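Local coordinates for sorbitol dehydrogenase (Gluconobacter oxydans, PDB 5ITG), which probably oxidises D-sorbitol to L-sorbose as an NADP-dependent dehydrogenase of the mannitol dehydrogenase family, at residues A[71-84]-A[95-107]. Sequence-based numbering, arbitrary orientation.
Sequences KAEEFKAQDCLYSL and VRVMGALRDYLLA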
ATOM      1  N   LYS A  71     -13.423   4.897  19.283  1.00 37.77           N
ATOM      2  CA  LYS A  71     -13.552   4.850  17.832  1.00 36.22           C
ATOM      3  C   LYS A  71     -14.830   4.115  17.437  1.00 35.02           C
ATOM      4  O   LYS A  71     -15.623   4.608  16.633  1.00 34.53           O
ATOM      5  CB  LYS A  71     -12.334   4.135  17.238  1.00 37.18           C
ATOM      6  CG  LYS A  71     -12.352   3.979  15.722  1.00 39.20           C
ATOM      7  CD  LYS A  71     -11.154   3.150  15.253  1.00 39.98           C
ATOM      8  CE  LYS A  71     -11.200   2.893  13.751  1.00 40.18           C
ATOM      9  NZ  LYS A  71     -10.057   2.046  13.315  1.00 37.24           N
ATOM     10  N   ALA A  72     -15.024   2.931  18.010  1.00 34.69           N
ATOM     11  CA  ALA A  72     -16.203   2.125  17.722  1.00 35.02           C
ATOM     12  C   ALA A  72     -17.483   2.879  18.070  1.00 34.70           C
ATOM     13  O   ALA A  72     -18.488   2.761  17.372  1.00 33.96           O
ATOM     14  CB  ALA A  72     -16.141   0.813  18.500  1.00 35.37           C
ATOM     15  N   GLU A  73     -17.441   3.653  19.149  1.00 34.95           N
ATOM     16  CA  GLU A  73     -18.606   4.421  19.577  1.00 36.16           C
ATOM     17  C   GLU A  73     -18.897   5.544  18.595  1.00 35.02           C
ATOM     18  O   GLU A  73     -20.051   5.809  18.267  1.00 33.49           O
ATOM     19  CB  GLU A  73     -18.380   4.996  20.976  1.00 38.56           C
ATOM     20  CG  GLU A  73     -18.239   3.933  22.051  1.00 43.79           C
ATOM     21  CD  GLU A  73     -17.932   4.510  23.419  1.00 46.61           C
ATOM     22  OE1 GLU A  73     -16.864   5.144  23.583  1.00 48.45           O
ATOM     23  OE2 GLU A  73     -18.762   4.326  24.334  1.00 49.10           O
ATOM     24  N   GLU A  74     -17.844   6.200  18.116  1.00 35.77           N
ATOM     25  CA  GLU A  74     -18.011   7.294  17.169  1.00 35.88           C
ATOM     26  C   GLU A  74     -18.592   6.798  15.850  1.00 35.01           C
ATOM     27  O   GLU A  74     -19.379   7.496  15.208  1.00 34.21           O
ATOM     28  CB  GLU A  74     -16.675   7.992  16.933  1.00 37.95           C
ATOM     29  CG  GLU A  74     -16.093   8.624  18.180  1.00 41.63           C
ATOM     30  CD  GLU A  74     -14.913   9.522  17.882  1.00 43.59           C
ATOM     31  OE1 GLU A  74     -13.931   9.040  17.284  1.00 45.90           O
ATOM     32  OE2 GLU A  74     -14.967  10.714  18.248  1.00 46.37           O
ATOM     33  N   PHE A  75     -18.199   5.592  15.446  1.00 34.55           N
ATOM     34  CA  PHE A  75     -18.704   4.988  14.211  1.00 33.80           C
ATOM     35  C   PHE A  75     -20.195   4.695  14.366  1.00 33.68           C
ATOM     36  O   PHE A  75     -21.013   5.136  13.560  1.00 33.77           O
ATOM     37  CB  PHE A  75     -17.954   3.685  13.904  1.00 32.80           C
ATOM     38  CG  PHE A  75     -16.779   3.857  12.974  1.00 31.75           C
ATOM     39  CD1 PHE A  75     -16.979   4.047  11.606  1.00 33.95           C
ATOM     40  CD2 PHE A  75     -15.476   3.836  13.462  1.00 33.45           C
ATOM     41  CE1 PHE A  75     -15.894   4.215  10.739  1.00 32.41           C
ATOM     42  CE2 PHE A  75     -14.382   4.004  12.603  1.00 32.72           C
ATOM     43  CZ  PHE A  75     -14.596   4.194  11.239  1.00 32.42           C
ATOM     44  N   LYS A  76     -20.544   3.951  15.410  1.00 34.20           N
ATOM     45  CA  LYS A  76     -21.940   3.615  15.665  1.00 35.35           C
ATOM     46  C   LYS A  76     -22.789   4.882  15.788  1.00 34.90           C
ATOM     47  O   LYS A  76     -23.938   4.911  15.353  1.00 36.39           O
ATOM     48  CB  LYS A  76     -22.054   2.781  16.947  1.00 36.87           C
ATOM     49  CG  LYS A  76     -21.337   1.434  16.880  1.00 38.37           C
ATOM     50  CD  LYS A  76     -22.001   0.482  15.882  1.00 39.56           C
ATOM     51  CE  LYS A  76     -23.401   0.081  16.338  1.00 40.31           C
ATOM     52  NZ  LYS A  76     -24.038  -0.920  15.430  1.00 42.59           N
ATOM     53  N   ALA A  77     -22.217   5.931  16.369  1.00 34.94           N
ATOM     54  CA  ALA A  77     -22.933   7.192  16.546  1.00 35.93           C
ATOM     55  C   ALA A  77     -23.359   7.808  15.215  1.00 36.45           C
ATOM     56  O   ALA A  77     -24.404   8.456  15.126  1.00 36.18           O
ATOM     57  CB  ALA A  77     -22.064   8.181  17.324  1.00 37.04           C
ATOM     58  N   GLN A  78     -22.551   7.612  14.178  1.00 35.87           N
ATOM     59  CA  GLN A  78     -22.874   8.159  12.865  1.00 36.41           C
ATOM     60  C   GLN A  78     -23.432   7.090  11.938  1.00 37.21           C
ATOM     61  O   GLN A  78     -23.382   7.236  10.713  1.00 36.38           O
ATOM     62  CB  GLN A  78     -21.633   8.790  12.230  1.00 36.94           C
ATOM     63  CG  GLN A  78     -21.150  10.039  12.940  1.00 35.81           C
ATOM     64  CD  GLN A  78     -19.897  10.620  12.314  1.00 36.94           C
ATOM     65  OE1 GLN A  78     -19.378  11.638  12.773  1.00 36.10           O
ATOM     66  NE2 GLN A  78     -19.402   9.975  11.260  1.00 34.58           N
ATOM     67  N   ASP A  79     -23.971   6.023  12.529  1.00 36.75           N
ATOM     68  CA  ASP A  79     -24.533   4.912  11.763  1.00 36.88           C
ATOM     69  C   ASP A  79     -23.477   4.335  10.826  1.00 35.50           C
ATOM     70  O   ASP A  79     -23.793   3.852   9.736  1.00 34.56           O
ATOM     71  CB  ASP A  79     -25.754   5.373  10.957  1.00 38.57           C
ATOM     72  CG  ASP A  79     -26.961   5.662  11.835  1.00 40.08           C
ATOM     73  OD1 ASP A  79     -27.419   4.736  12.534  1.00 41.62           O
ATOM     74  OD2 ASP A  79     -27.452   6.812  11.827  1.00 40.34           O
ATOM     75  N   CYS A  80     -22.225   4.392  11.280  1.00 34.59           N
ATOM     76  CA  CYS A  80     -21.067   3.902  10.539  1.00 33.08           C
ATOM     77  C   CYS A  80     -20.783   4.678   9.257  1.00 32.58           C
ATOM     78  O   CYS A  80     -19.928   4.283   8.462  1.00 33.26           O
ATOM     79  CB  CYS A  80     -21.219   2.409  10.238  1.00 32.66           C
ATOM     80  SG  CYS A  80     -20.986   1.361  11.703  1.00 32.57           S
ATOM     81  N   LEU A  81     -21.499   5.782   9.064  1.00 29.81           N
ATOM     82  CA  LEU A  81     -21.311   6.637   7.893  1.00 28.49           C
ATOM     83  C   LEU A  81     -20.130   7.575   8.139  1.00 27.22           C
ATOM     84  O   LEU A  81     -19.901   8.011   9.266  1.00 25.75           O
ATOM     85  CB  LEU A  81     -22.556   7.492   7.645  1.00 28.18           C
ATOM     86  CG  LEU A  81     -23.890   6.838   7.279  1.00 27.40           C
ATOM     87  CD1 LEU A  81     -25.008   7.849   7.505  1.00 27.13           C
ATOM     88  CD2 LEU A  81     -23.875   6.364   5.833  1.00 25.24           C
ATOM     89  N   TYR A  82     -19.384   7.887   7.085  1.00 25.91           N
ATOM     90  CA  TYR A  82     -18.247   8.797   7.200  1.00 25.27           C
ATOM     91  C   TYR A  82     -18.035   9.508   5.873  1.00 24.49           C
ATOM     92  O   TYR A  82     -18.519   9.056   4.833  1.00 26.02           O
ATOM     93  CB  TYR A  82     -16.971   8.048   7.602  1.00 23.88           C
ATOM     94  CG  TYR A  82     -16.547   6.979   6.631  1.00 22.69           C
ATOM     95  CD1 TYR A  82     -17.094   5.698   6.691  1.00 22.96           C
ATOM     96  CD2 TYR A  82     -15.612   7.249   5.633  1.00 22.19           C
ATOM     97  CE1 TYR A  82     -16.720   4.707   5.780  1.00 22.40           C
ATOM     98  CE2 TYR A  82     -15.232   6.271   4.718  1.00 22.70           C
ATOM     99  CZ  TYR A  82     -15.790   5.002   4.798  1.00 23.30           C
ATOM    100  OH  TYR A  82     -15.422   4.033   3.892  1.00 23.05           O
ATOM    101  N   SER A  83     -17.325  10.629   5.901  1.00 23.76           N
ATOM    102  CA  SER A  83     -17.092  11.370   4.672  1.00 23.25           C
ATOM    103  C   SER A  83     -15.704  11.128   4.108  1.00 21.98           C
ATOM    104  O   SER A  83     -14.722  11.021   4.840  1.00 22.57           O
ATOM    105  CB  SER A  83     -17.288  12.870   4.894  1.00 23.88           C
ATOM    106  OG  SER A  83     -16.282  13.396   5.734  1.00 25.24           O
ATOM    107  N   LEU A  84     -15.639  11.041   2.791  1.00 21.01           N
ATOM    108  CA  LEU A  84     -14.380  10.827   2.109  1.00 21.52           C
ATOM    109  C   LEU A  84     -14.173  11.937   1.104  1.00 20.58           C
ATOM    110  O   LEU A  84     -14.946  12.079   0.157  1.00 23.40           O
ATOM    111  CB  LEU A  84     -14.371   9.477   1.383  1.00 21.29           C
ATOM    112  CG  LEU A  84     -13.168   9.249   0.454  1.00 22.60           C
ATOM    113  CD1 LEU A  84     -11.873   9.366   1.248  1.00 19.87           C
ATOM    114  CD2 LEU A  84     -13.271   7.872  -0.204  1.00 22.17           C
ATOM    115  N   VAL A  95     -16.376  15.626  -2.162  1.00 31.01           N
ATOM    116  CA  VAL A  95     -16.633  14.899  -0.924  1.00 31.44           C
ATOM    117  C   VAL A  95     -17.919  14.087  -0.998  1.00 31.53           C
ATOM    118  O   VAL A  95     -18.902  14.503  -1.618  1.00 30.88           O
ATOM    119  CB  VAL A  95     -16.686  15.856   0.298  1.00 32.11           C
ATOM    120  CG1 VAL A  95     -17.832  16.839   0.154  1.00 33.91           C
ATOM    121  CG2 VAL A  95     -16.825  15.048   1.580  1.00 31.15           C
ATOM    122  N   ARG A  96     -17.898  12.916  -0.371  1.00 30.68           N
ATOM    123  CA  ARG A  96     -19.055  12.032  -0.376  1.00 31.14           C
ATOM    124  C   ARG A  96     -19.198  11.305   0.954  1.00 31.30           C
ATOM    125  O   ARG A  96     -18.218  11.103   1.676  1.00 31.36           O
ATOM    126  CB  ARG A  96     -18.921  11.008  -1.506  1.00 31.78           C
ATOM    127  CG  ARG A  96     -17.719  10.075  -1.364  1.00 34.14           C
ATOM    128  CD  ARG A  96     -17.559   9.212  -2.600  1.00 34.80           C
ATOM    129  NE  ARG A  96     -18.783   8.473  -2.890  1.00 38.10           N
ATOM    130  CZ  ARG A  96     -19.062   7.912  -4.061  1.00 39.47           C
ATOM    131  NH1 ARG A  96     -18.202   8.005  -5.067  1.00 39.79           N
ATOM    132  NH2 ARG A  96     -20.204   7.258  -4.227  1.00 40.53           N
ATOM    133  N   VAL A  97     -20.429  10.928   1.281  1.00 29.56           N
ATOM    134  CA  VAL A  97     -20.706  10.200   2.510  1.00 28.52           C
ATOM    135  C   VAL A  97     -20.802   8.734   2.109  1.00 27.59           C
ATOM    136  O   VAL A  97     -21.649   8.351   1.304  1.00 26.88           O
ATOM    137  CB  VAL A  97     -22.031  10.670   3.155  1.00 29.76           C
ATOM    138  CG1 VAL A  97     -22.321   9.868   4.415  1.00 30.09           C
ATOM    139  CG2 VAL A  97     -21.939  12.147   3.486  1.00 30.13           C
HETATM  140  N   MSE A  98     -19.912   7.927   2.671  1.00 26.90           N
HETATM  141  CA  MSE A  98     -19.826   6.503   2.380  1.00 27.28           C
HETATM  142  C   MSE A  98     -20.768   5.655   3.233  1.00 25.98           C
HETATM  143  O   MSE A  98     -20.819   5.818   4.448  1.00 27.39           O
HETATM  144  CB  MSE A  98     -18.389   6.042   2.618  1.00 29.25           C
HETATM  145  CG  MSE A  98     -17.346   6.836   1.849  1.00 33.41           C
HETATM  146 SE   MSE A  98     -17.121   6.141   0.075  0.79 37.97          SE
HETATM  147  CE  MSE A  98     -16.188   4.520   0.568  1.00 35.40           C
ATOM    148  N   GLY A  99     -21.486   4.732   2.600  1.00 25.02           N
ATOM    149  CA  GLY A  99     -22.406   3.887   3.343  1.00 24.57           C
ATOM    150  C   GLY A  99     -22.138   2.388   3.331  1.00 24.47           C
ATOM    151  O   GLY A  99     -22.860   1.630   3.980  1.00 23.68           O
ATOM    152  N   ALA A 100     -21.095   1.952   2.625  1.00 22.51           N
ATOM    153  CA  ALA A 100     -20.770   0.527   2.527  1.00 23.15           C
ATOM    154  C   ALA A 100     -20.520  -0.207   3.852  1.00 23.13           C
ATOM    155  O   ALA A 100     -20.838  -1.391   3.975  1.00 22.35           O
ATOM    156  CB  ALA A 100     -19.570   0.331   1.596  1.00 23.36           C
ATOM    157  N   LEU A 101     -19.943   0.488   4.827  1.00 22.85           N
ATOM    158  CA  LEU A 101     -19.646  -0.097   6.136  1.00 24.51           C
ATOM    159  C   LEU A 101     -20.911  -0.011   6.981  1.00 25.81           C
ATOM    160  O   LEU A 101     -21.249   1.062   7.479  1.00 24.99           O
ATOM    161  CB  LEU A 101     -18.513   0.684   6.807  1.00 22.09           C
ATOM    162  CG  LEU A 101     -17.959   0.190   8.143  1.00 22.34           C
ATOM    163  CD1 LEU A 101     -17.368  -1.204   7.986  1.00 23.82           C
ATOM    164  CD2 LEU A 101     -16.902   1.164   8.625  1.00 22.63           C
ATOM    165  N   ARG A 102     -21.600  -1.139   7.148  1.00 26.40           N
ATOM    166  CA  ARG A 102     -22.856  -1.151   7.891  1.00 28.67           C
ATOM    167  C   ARG A 102     -22.791  -1.483   9.375  1.00 30.30           C
ATOM    168  O   ARG A 102     -23.777  -1.322  10.090  1.00 30.08           O
ATOM    169  CB  ARG A 102     -23.857  -2.079   7.197  1.00 29.15           C
ATOM    170  CG  ARG A 102     -24.390  -1.539   5.869  1.00 29.55           C
ATOM    171  CD  ARG A 102     -25.204  -0.259   6.059  1.00 29.32           C
ATOM    172  NE  ARG A 102     -24.377   0.948   6.057  1.00 31.75           N
ATOM    173  CZ  ARG A 102     -24.412   1.890   6.998  1.00 32.51           C
ATOM    174  NH1 ARG A 102     -25.233   1.770   8.033  1.00 33.68           N
ATOM    175  NH2 ARG A 102     -23.632   2.960   6.898  1.00 32.31           N
ATOM    176  N   ASP A 103     -21.645  -1.954   9.845  1.00 31.89           N
ATOM    177  CA  ASP A 103     -21.502  -2.254  11.261  1.00 32.85           C
ATOM    178  C   ASP A 103     -20.026  -2.258  11.613  1.00 33.73           C
ATOM    179  O   ASP A 103     -19.179  -2.579  10.774  1.00 33.56           O
ATOM    180  CB  ASP A 103     -22.113  -3.617  11.600  1.00 34.04           C
ATOM    181  CG  ASP A 103     -22.615  -3.692  13.040  1.00 37.10           C
ATOM    182  OD1 ASP A 103     -22.127  -2.915  13.892  1.00 35.61           O
ATOM    183  OD2 ASP A 103     -23.495  -4.537  13.318  1.00 38.53           O
ATOM    184  N   TYR A 104     -19.725  -1.886  12.851  1.00 32.07           N
ATOM    185  CA  TYR A 104     -18.353  -1.855  13.335  1.00 32.16           C
ATOM    186  C   TYR A 104     -18.336  -2.562  14.685  1.00 31.45           C
ATOM    187  O   TYR A 104     -18.906  -2.071  15.661  1.00 30.21           O
ATOM    188  CB  TYR A 104     -17.881  -0.408  13.481  1.00 34.41           C
ATOM    189  CG  TYR A 104     -16.423  -0.257  13.854  1.00 37.41           C
ATOM    190  CD1 TYR A 104     -15.958  -0.622  15.119  1.00 38.57           C
ATOM    191  CD2 TYR A 104     -15.503   0.255  12.938  1.00 39.26           C
ATOM    192  CE1 TYR A 104     -14.609  -0.481  15.461  1.00 40.84           C
ATOM    193  CE2 TYR A 104     -14.154   0.401  13.269  1.00 40.33           C
ATOM    194  CZ  TYR A 104     -13.714   0.031  14.529  1.00 40.48           C
ATOM    195  OH  TYR A 104     -12.384   0.172  14.851  1.00 39.74           O
ATOM    196  N   LEU A 105     -17.688  -3.720  14.734  1.00 29.70           N
ATOM    197  CA  LEU A 105     -17.618  -4.493  15.966  1.00 30.04           C
ATOM    198  C   LEU A 105     -16.236  -4.543  16.580  1.00 29.18           C
ATOM    199  O   LEU A 105     -15.231  -4.648  15.878  1.00 28.47           O
ATOM    200  CB  LEU A 105     -18.073  -5.935  15.725  1.00 28.91           C
ATOM    201  CG  LEU A 105     -19.538  -6.223  15.402  1.00 32.85           C
ATOM    202  CD1 LEU A 105     -19.938  -5.579  14.091  1.00 32.24           C
ATOM    203  CD2 LEU A 105     -19.736  -7.734  15.340  1.00 34.12           C
ATOM    204  N   LEU A 106     -16.196  -4.459  17.904  1.00 29.92           N
ATOM    205  CA  LEU A 106     -14.950  -4.567  18.642  1.00 31.46           C
ATOM    206  C   LEU A 106     -14.906  -6.024  19.093  1.00 32.37           C
ATOM    207  O   LEU A 106     -15.636  -6.422  20.005  1.00 32.43           O
ATOM    208  CB  LEU A 106     -14.959  -3.644  19.858  1.00 34.19           C
ATOM    209  CG  LEU A 106     -14.337  -2.265  19.664  1.00 36.02           C
ATOM    210  CD1 LEU A 106     -14.579  -1.412  20.902  1.00 37.06           C
ATOM    211  CD2 LEU A 106     -12.851  -2.423  19.401  1.00 37.31           C
ATOM    212  N   ALA A 107     -14.060  -6.816  18.440  1.00 32.17           N
ATOM    213  CA  ALA A 107     -13.932  -8.236  18.748  1.00 31.08           C
ATOM    214  C   ALA A 107     -13.885  -8.559  20.239  1.00 31.79           C
ATOM    215  O   ALA A 107     -14.645  -9.398  20.720  1.00 29.30           O
ATOM    216  CB  ALA A 107     -12.697  -8.810  18.051  1.00 32.92           C
TER
HETATM  217  O   HOH W   1     -20.377   3.573   5.958  1.00 29.36           O
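Phe75 and Tyr104 form an offset stack, centroids 4.7 Å apart and planes inclined by only 14°, with Tyr104 CD2 over one face of the Phe75 ring. The tyrosine reaches the helix because its CG is turned away from the backbone N (chi1 -175°), and Ala72 CB meets its CE1 at 3.6 Å. Leu101 CD2 and Cys80 SG extend this buried apolar layer. Past the Schellman motif that ends the helix, the chain turns into strand 82-87, which pairs antiparallel with 93-106 as a β-hairpin within the Rossmann domain: Leu84 N donates to Arg96 O at 2.8 Å and Arg96 N returns a bond to Leu84 O. Met98 CB lies over the face of the Tyr82 ring in a CH-pi contact. At the turn, Arg102 bends back so that NH1 and NH2 grip the single atom Asp79 O at 3.1 and 3.0 Å. Its NE meanwhile donates to Gly99 O at 2.7 Å. A leucine here would probably leave both carbonyls without these donors and free the turn to shift. The more exposed margin is looser: Lys76, bent at chi2 and chi3, makes one salt bridge, NZ to Asp103 OD1 at 3.2 Å, approaching 49° out of the carboxylate plane.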